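Local structure of CoA-binding domain-containing protein (Thermus thermophilus, 1IUK) at residues V98-G103 and P107-A112; R34-Q39 and R124-E129. The protein probably binds coenzyme A through a Rossmann-like domain, although its cellular function is unknown. One frame throughout, in Å; residues are numbered along the deposited sequence.

Interaction 1: V98-G103 and P107-A112; sequences VWLQSG and PEFEKA
Leu100 has the largest share of this contact, its two methyl groups serving two different residues of helix 107-112. One of them, CD2, lies 4.1 Å from Phe109 CE2, an approach that is oblique to the ring. Val98, two residues earlier and on the same side of the strand, adds a looser touch: its CG1 comes to the ring edge, near the ring plane, 4.5 Å from Phe109 CE2. A single ring corner therefore meets both aliphatic side chains. CB of Phe109 already points toward the strand, and with CG anti to the backbone N (chi1 -178°) the ring continues outward from the helix and brings CE2 to the two aliphatic chains.

Apolar packing of this kind is characteristic of a beta-alpha-beta crossover. Strand 98-100 leads through a short loop into helix 107-115, which returns over one face of the parallel sheet to strand 120-122. The strand and helix segments run nearly antiparallel, at 164°, with their axes 11.2 Å apart, so side chains rather than backbones bridge the layers. Trp99, on the alternate side of the strand, faces helix 126-134, as expected of the three-layered Rossmann-like fold.

The second kind of contact pairs a methyl group with the aliphatic part of an acidic side chain. Leu100 CD1 rests 3.9 Å from Glu110 CG and equally close to the carboxylate oxygen Glu110 OE2, without any hydrogen bond between the residues. Beyond CG the glutamate chain is extended, which carries its end nearer the strand than its first bond would suggest. The polar end is held from the connecting loop: OE2 accepts a hydrogen bond from His106 N, and OE1 forms a salt bridge with Arg105, an ion pair that probably steadies the carboxylate beside its apolar neighbour.

Interaction 2: R34-Q39 and R124-E129; sequences RYLREQ and RCLMVE
Met127 lies across one face of the Tyr35 ring. Its CG sits 3.7 Å from the ring centroid and 17° off the normal, a CH-pi contact, while SD approaches more obliquely at 4.3 Å from the same centroid and completes a Met-aromatic contact. With CG anti to the backbone N (chi1 172°) and the next torsion also extended, the methionine reaches across before bending at chi3. On the opposite ring face lies Gln39 CG, and the glutamine is tied back to the same residue by a bond of 3.0 Å from Gln39 NE2 to Tyr35 O. The aromatic ring is thus sandwiched, and its hydroxyl is hydrogen-bonded to His130 of helix 126-134. An alanine in place of Tyr35 is likely to open a gap between Met127 and Gln39 and to leave His130 without this partner. Deeper in, Leu36 and Leu126 meet roughly at right angles, with Leu36 CD2 3.9 Å from Leu126 CD2. Here helix 28-38 packs beside the start of helix 126-134, two neighbouring helices that cover the same face of the parallel sheet in a Rossmann-like CoA-binding domain.

Overall arrangement
Both contacts are largely buried, yet they differ in place: interaction 1 joins a helix layer to the sheet, setting a helix against the strand just before it, whereas interaction 2 lies within the helix layer on the other face, between helices far apart in sequence. The centres of the contacts are about 18 Å apart. The first is aliphatic packing against a phenylalanine ring and the hydrocarbon part of a glutamate; the second sets a methionine over a tyrosine face beside a leucine pair. Each has one partly exposed residue, Glu110 and Met127 respectively. Strand 98-100 connects the two, because Trp99 points to the other side from Leu100 and its NE1 probably donates a hydrogen bond to Arg124 O, 2.8 Å away, at the entry to helix 126-134.

Interaction 1: V98-G103 and P107-A112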
loop_
_atom_site.group_PDB
_atom_site.type_symbol
_atom_site.label_atom_id
_atom_site.label_comp_id
_atom_site.label_asym_id
_atom_site.label_seq_id
_atom_site.Cartn_x
_atom_site.Cartn_y
_atom_site.Cartn_z
ATOM N N VAL A 98 2.250 -3.476 -5.887
ATOM C CA VAL A 98 1.046 -2.697 -5.601
ATOM C C VAL A 98 0.000 -3.643 -5.033
ATOM O O VAL A 98 -0.328 -4.669 -5.625
ATOM C CB VAL A 98 0.487 -1.991 -6.860
ATOM C CG1 VAL A 98 -0.905 -1.423 -6.578
ATOM C CG2 VAL A 98 1.430 -0.869 -7.254
ATOM N N TRP A 99 -0.510 -3.278 -3.864
ATOM C CA TRP A 99 -1.491 -4.090 -3.148
ATOM C C TRP A 99 -2.823 -3.357 -3.038
ATOM O O TRP A 99 -2.927 -2.379 -2.294
ATOM C CB TRP A 99 -0.952 -4.380 -1.735
ATOM C CG TRP A 99 -1.722 -5.410 -0.951
ATOM C CD1 TRP A 99 -2.959 -5.262 -0.379
ATOM C CD2 TRP A 99 -1.316 -6.760 -0.687
ATOM N NE1 TRP A 99 -3.347 -6.437 0.217
ATOM C CE2 TRP A 99 -2.360 -7.374 0.043
ATOM C CE3 TRP A 99 -0.171 -7.512 -1.000
ATOM C CZ2 TRP A 99 -2.293 -8.710 0.465
ATOM C CZ3 TRP A 99 -0.106 -8.844 -0.579
ATOM C CH2 TRP A 99 -1.164 -9.426 0.145
ATOM N N LEU A 100 -3.831 -3.812 -3.773
ATOM C CA LEU A 100 -5.140 -3.172 -3.693
ATOM C C LEU A 100 -5.916 -3.832 -2.555
ATOM O O LEU A 100 -6.150 -5.049 -2.573
ATOM C CB LEU A 100 -5.905 -3.343 -5.003
ATOM C CG LEU A 100 -5.199 -2.799 -6.251
ATOM C CD1 LEU A 100 -6.148 -2.930 -7.449
ATOM C CD2 LEU A 100 -4.762 -1.339 -6.026
ATOM N N GLN A 101 -6.311 -3.030 -1.572
ATOM C CA GLN A 101 -7.040 -3.549 -0.421
ATOM C C GLN A 101 -8.427 -4.113 -0.754
ATOM O O GLN A 101 -8.903 -4.009 -1.880
ATOM C CB GLN A 101 -7.124 -2.464 0.650
ATOM C CG GLN A 101 -5.807 -2.276 1.397
ATOM C CD GLN A 101 -5.543 -3.402 2.396
ATOM O OE1 GLN A 101 -6.442 -3.815 3.137
ATOM N NE2 GLN A 101 -4.314 -3.900 2.421
ATOM N N SER A 102 -9.059 -4.733 0.239
ATOM C CA SER A 102 -10.381 -5.338 0.080
ATOM C C SER A 102 -11.428 -4.459 -0.608
ATOM O O SER A 102 -11.562 -3.271 -0.304
ATOM C CB SER A 102 -10.909 -5.771 1.450
ATOM O OG SER A 102 -10.041 -6.726 2.039
ATOM N N GLY A 103 -12.168 -5.059 -1.533
ATOM C CA GLY A 103 -13.204 -4.334 -2.253
ATOM C C GLY A 103 -12.692 -3.361 -3.304
ATOM O O GLY A 103 -13.437 -2.497 -3.771
ATOM N N PRO A 107 -9.654 -3.069 -13.540
ATOM C CA PRO A 107 -9.084 -3.670 -14.748
ATOM C C PRO A 107 -8.043 -2.828 -15.476
ATOM O O PRO A 107 -6.910 -3.272 -15.675
ATOM C CB PRO A 107 -10.309 -3.937 -15.609
ATOM C CG PRO A 107 -11.366 -4.247 -14.612
ATOM C CD PRO A 107 -11.091 -3.372 -13.421
ATOM N N GLU A 108 -8.426 -1.619 -15.877
ATOM C CA GLU A 108 -7.495 -0.768 -16.595
ATOM C C GLU A 108 -6.302 -0.416 -15.723
ATOM O O GLU A 108 -5.154 -0.512 -16.158
ATOM C CB GLU A 108 -8.182 0.516 -17.078
ATOM C CG GLU A 108 -7.197 1.641 -17.404
ATOM C CD GLU A 108 -7.691 2.591 -18.480
ATOM O OE1 GLU A 108 -8.920 2.795 -18.577
ATOM O OE2 GLU A 108 -6.846 3.137 -19.226
ATOM N N PHE A 109 -6.572 0.001 -14.489
ATOM C CA PHE A 109 -5.503 0.374 -13.571
ATOM C C PHE A 109 -4.556 -0.798 -13.355
ATOM O O PHE A 109 -3.337 -0.632 -13.344
ATOM C CB PHE A 109 -6.103 0.818 -12.234
ATOM C CG PHE A 109 -5.087 1.276 -11.230
ATOM C CD1 PHE A 109 -4.595 2.580 -11.264
ATOM C CD2 PHE A 109 -4.626 0.405 -10.235
ATOM C CE1 PHE A 109 -3.655 3.017 -10.322
ATOM C CE2 PHE A 109 -3.686 0.832 -9.292
ATOM C CZ PHE A 109 -3.199 2.139 -9.333
ATOM N N GLU A 110 -5.126 -1.986 -13.194
ATOM C CA GLU A 110 -4.330 -3.183 -12.965
ATOM C C GLU A 110 -3.544 -3.566 -14.204
ATOM O O GLU A 110 -2.388 -3.980 -14.111
ATOM C CB GLU A 110 -5.238 -4.330 -12.534
ATOM C CG GLU A 110 -5.852 -4.111 -11.146
ATOM C CD GLU A 110 -6.888 -5.152 -10.797
ATOM O OE1 GLU A 110 -6.593 -6.353 -10.979
ATOM O OE2 GLU A 110 -7.994 -4.778 -10.351
ATOM N N LYS A 111 -4.173 -3.417 -15.367
ATOM C CA LYS A 111 -3.515 -3.738 -16.623
ATOM C C LYS A 111 -2.352 -2.787 -16.865
ATOM O O LYS A 111 -1.301 -3.210 -17.335
ATOM C CB LYS A 111 -4.498 -3.654 -17.794
ATOM C CG LYS A 111 -3.865 -3.967 -19.157
ATOM C CD LYS A 111 -4.520 -3.168 -20.295
ATOM C CE LYS A 111 -4.078 -3.665 -21.674
ATOM N NZ LYS A 111 -3.950 -5.157 -21.730
ATOM N N ALA A 112 -2.529 -1.509 -16.537
ATOM C CA ALA A 112 -1.459 -0.533 -16.738
ATOM C C ALA A 112 -0.239 -0.849 -15.887
ATOM O O ALA A 112 0.902 -0.661 -16.320
ATOM C CB ALA A 112 -1.949 0.875 -16.432
#

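Interaction 2: R34-Q39 and R124-E129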
loop_
_atom_site.group_PDB
_atom_site.type_symbol
_atom_site.label_atom_id
_atom_site.label_comp_id
_atom_site.label_asym_id
_atom_site.label_seq_id
_atom_site.Cartn_x
_atom_site.Cartn_y
_atom_site.Cartn_z
ATOM N N ARG A 34 -1.346 0.100 11.119
ATOM C CA ARG A 34 -0.936 0.000 12.511
ATOM C C ARG A 34 -0.336 -1.384 12.764
ATOM O O ARG A 34 0.739 -1.517 13.357
ATOM C CB ARG A 34 -2.148 0.214 13.416
ATOM C CG ARG A 34 -1.899 1.145 14.573
ATOM C CD ARG A 34 -2.871 0.860 15.706
ATOM N NE ARG A 34 -2.246 1.070 17.005
ATOM C CZ ARG A 34 -2.167 0.143 17.952
ATOM N NH1 ARG A 34 -2.681 -1.066 17.742
ATOM N NH2 ARG A 34 -1.571 0.424 19.108
ATOM N N TYR A 35 -1.044 -2.409 12.313
ATOM C CA TYR A 35 -0.586 -3.783 12.461
ATOM C C TYR A 35 0.768 -3.977 11.774
ATOM O O TYR A 35 1.684 -4.598 12.327
ATOM C CB TYR A 35 -1.592 -4.741 11.833
ATOM C CG TYR A 35 -1.054 -6.142 11.627
ATOM C CD1 TYR A 35 -0.440 -6.503 10.432
ATOM C CD2 TYR A 35 -1.163 -7.111 12.632
ATOM C CE1 TYR A 35 0.052 -7.792 10.239
ATOM C CE2 TYR A 35 -0.673 -8.404 12.450
ATOM C CZ TYR A 35 -0.068 -8.740 11.251
ATOM O OH TYR A 35 0.402 -10.020 11.046
ATOM N N LEU A 36 0.873 -3.446 10.556
ATOM C CA LEU A 36 2.083 -3.567 9.750
ATOM C C LEU A 36 3.300 -2.968 10.426
ATOM O O LEU A 36 4.381 -3.553 10.387
ATOM C CB LEU A 36 1.869 -2.892 8.395
ATOM C CG LEU A 36 1.454 -3.724 7.176
ATOM C CD1 LEU A 36 1.022 -5.126 7.536
ATOM C CD2 LEU A 36 0.346 -2.988 6.454
ATOM N N ARG A 37 3.134 -1.800 11.036
ATOM C CA ARG A 37 4.237 -1.148 11.725
ATOM C C ARG A 37 4.732 -2.039 12.866
ATOM O O ARG A 37 5.926 -2.090 13.158
ATOM C CB ARG A 37 3.789 0.198 12.274
ATOM C CG ARG A 37 4.888 1.017 12.910
ATOM C CD ARG A 37 4.275 2.121 13.763
ATOM N NE ARG A 37 5.244 3.136 14.170
ATOM C CZ ARG A 37 4.946 4.195 14.920
ATOM N NH1 ARG A 37 3.700 4.379 15.348
ATOM N NH2 ARG A 37 5.894 5.070 15.241
ATOM N N GLU A 38 3.800 -2.738 13.505
ATOM C CA GLU A 38 4.128 -3.639 14.602
ATOM C C GLU A 38 4.980 -4.789 14.082
ATOM O O GLU A 38 5.905 -5.246 14.761
ATOM C CB GLU A 38 2.852 -4.204 15.212
ATOM C CG GLU A 38 1.990 -3.174 15.893
ATOM C CD GLU A 38 0.807 -3.805 16.600
ATOM O OE1 GLU A 38 0.232 -3.155 17.497
ATOM O OE2 GLU A 38 0.448 -4.954 16.264
ATOM N N GLN A 39 4.664 -5.253 12.875
ATOM C CA GLN A 39 5.396 -6.355 12.267
ATOM C C GLN A 39 6.764 -5.951 11.724
ATOM O O GLN A 39 7.374 -6.693 10.952
ATOM C CB GLN A 39 4.558 -6.986 11.161
ATOM C CG GLN A 39 3.138 -7.312 11.588
ATOM C CD GLN A 39 3.067 -7.831 13.009
ATOM O OE1 GLN A 39 3.468 -8.959 13.285
ATOM N NE2 GLN A 39 2.556 -7.003 13.920
ATOM N N ARG A 124 -7.400 -8.011 -1.441
ATOM C CA ARG A 124 -6.949 -8.816 -0.308
ATOM C C ARG A 124 -6.563 -7.845 0.798
ATOM O O ARG A 124 -6.143 -6.726 0.525
ATOM C CB ARG A 124 -5.737 -9.670 -0.689
ATOM C CG ARG A 124 -6.081 -10.909 -1.488
ATOM C CD ARG A 124 -5.101 -12.037 -1.203
ATOM N NE ARG A 124 -3.985 -12.073 -2.150
ATOM C CZ ARG A 124 -3.139 -13.097 -2.292
ATOM N NH1 ARG A 124 -3.268 -14.192 -1.547
ATOM N NH2 ARG A 124 -2.161 -13.033 -3.190
ATOM N N CYS A 125 -6.733 -8.260 2.047
ATOM C CA CYS A 125 -6.362 -7.414 3.168
ATOM C C CYS A 125 -4.931 -7.788 3.531
ATOM O O CYS A 125 -4.667 -8.924 3.922
ATOM C CB CYS A 125 -7.282 -7.657 4.370
ATOM S SG CYS A 125 -6.931 -6.559 5.765
ATOM N N LEU A 126 -4.014 -6.834 3.395
ATOM C CA LEU A 126 -2.611 -7.086 3.688
ATOM C C LEU A 126 -2.377 -7.628 5.112
ATOM O O LEU A 126 -1.520 -8.498 5.314
ATOM C CB LEU A 126 -1.787 -5.808 3.456
ATOM C CG LEU A 126 -0.256 -5.916 3.546
ATOM C CD1 LEU A 126 0.237 -7.186 2.858
ATOM C CD2 LEU A 126 0.375 -4.675 2.916
ATOM N N MET A 127 -3.124 -7.125 6.093
ATOM C CA MET A 127 -2.962 -7.602 7.473
ATOM C C MET A 127 -3.322 -9.076 7.554
ATOM O O MET A 127 -2.561 -9.899 8.077
ATOM C CB MET A 127 -3.866 -6.834 8.433
ATOM C CG MET A 127 -3.870 -7.419 9.855
ATOM S SD MET A 127 -4.721 -6.320 10.991
ATOM C CE MET A 127 -6.366 -6.324 10.220
ATOM N N VAL A 128 -4.499 -9.399 7.034
ATOM C CA VAL A 128 -4.981 -10.762 7.040
ATOM C C VAL A 128 -3.982 -11.669 6.346
ATOM O O VAL A 128 -3.592 -12.701 6.894
ATOM C CB VAL A 128 -6.336 -10.849 6.343
ATOM C CG1 VAL A 128 -6.652 -12.284 5.983
ATOM C CG2 VAL A 128 -7.408 -10.251 7.245
ATOM N N GLU A 129 -3.553 -11.271 5.150
ATOM C CA GLU A 129 -2.602 -12.062 4.375
ATOM C C GLU A 129 -1.268 -12.223 5.083
ATOM O O GLU A 129 -0.646 -13.289 5.011
ATOM C CB GLU A 129 -2.392 -11.426 3.006
ATOM C CG GLU A 129 -3.566 -11.641 2.052
ATOM C CD GLU A 129 -4.093 -13.071 2.078
ATOM O OE1 GLU A 129 -5.308 -13.261 2.299
ATOM O OE2 GLU A 129 -3.291 -14.005 1.874
#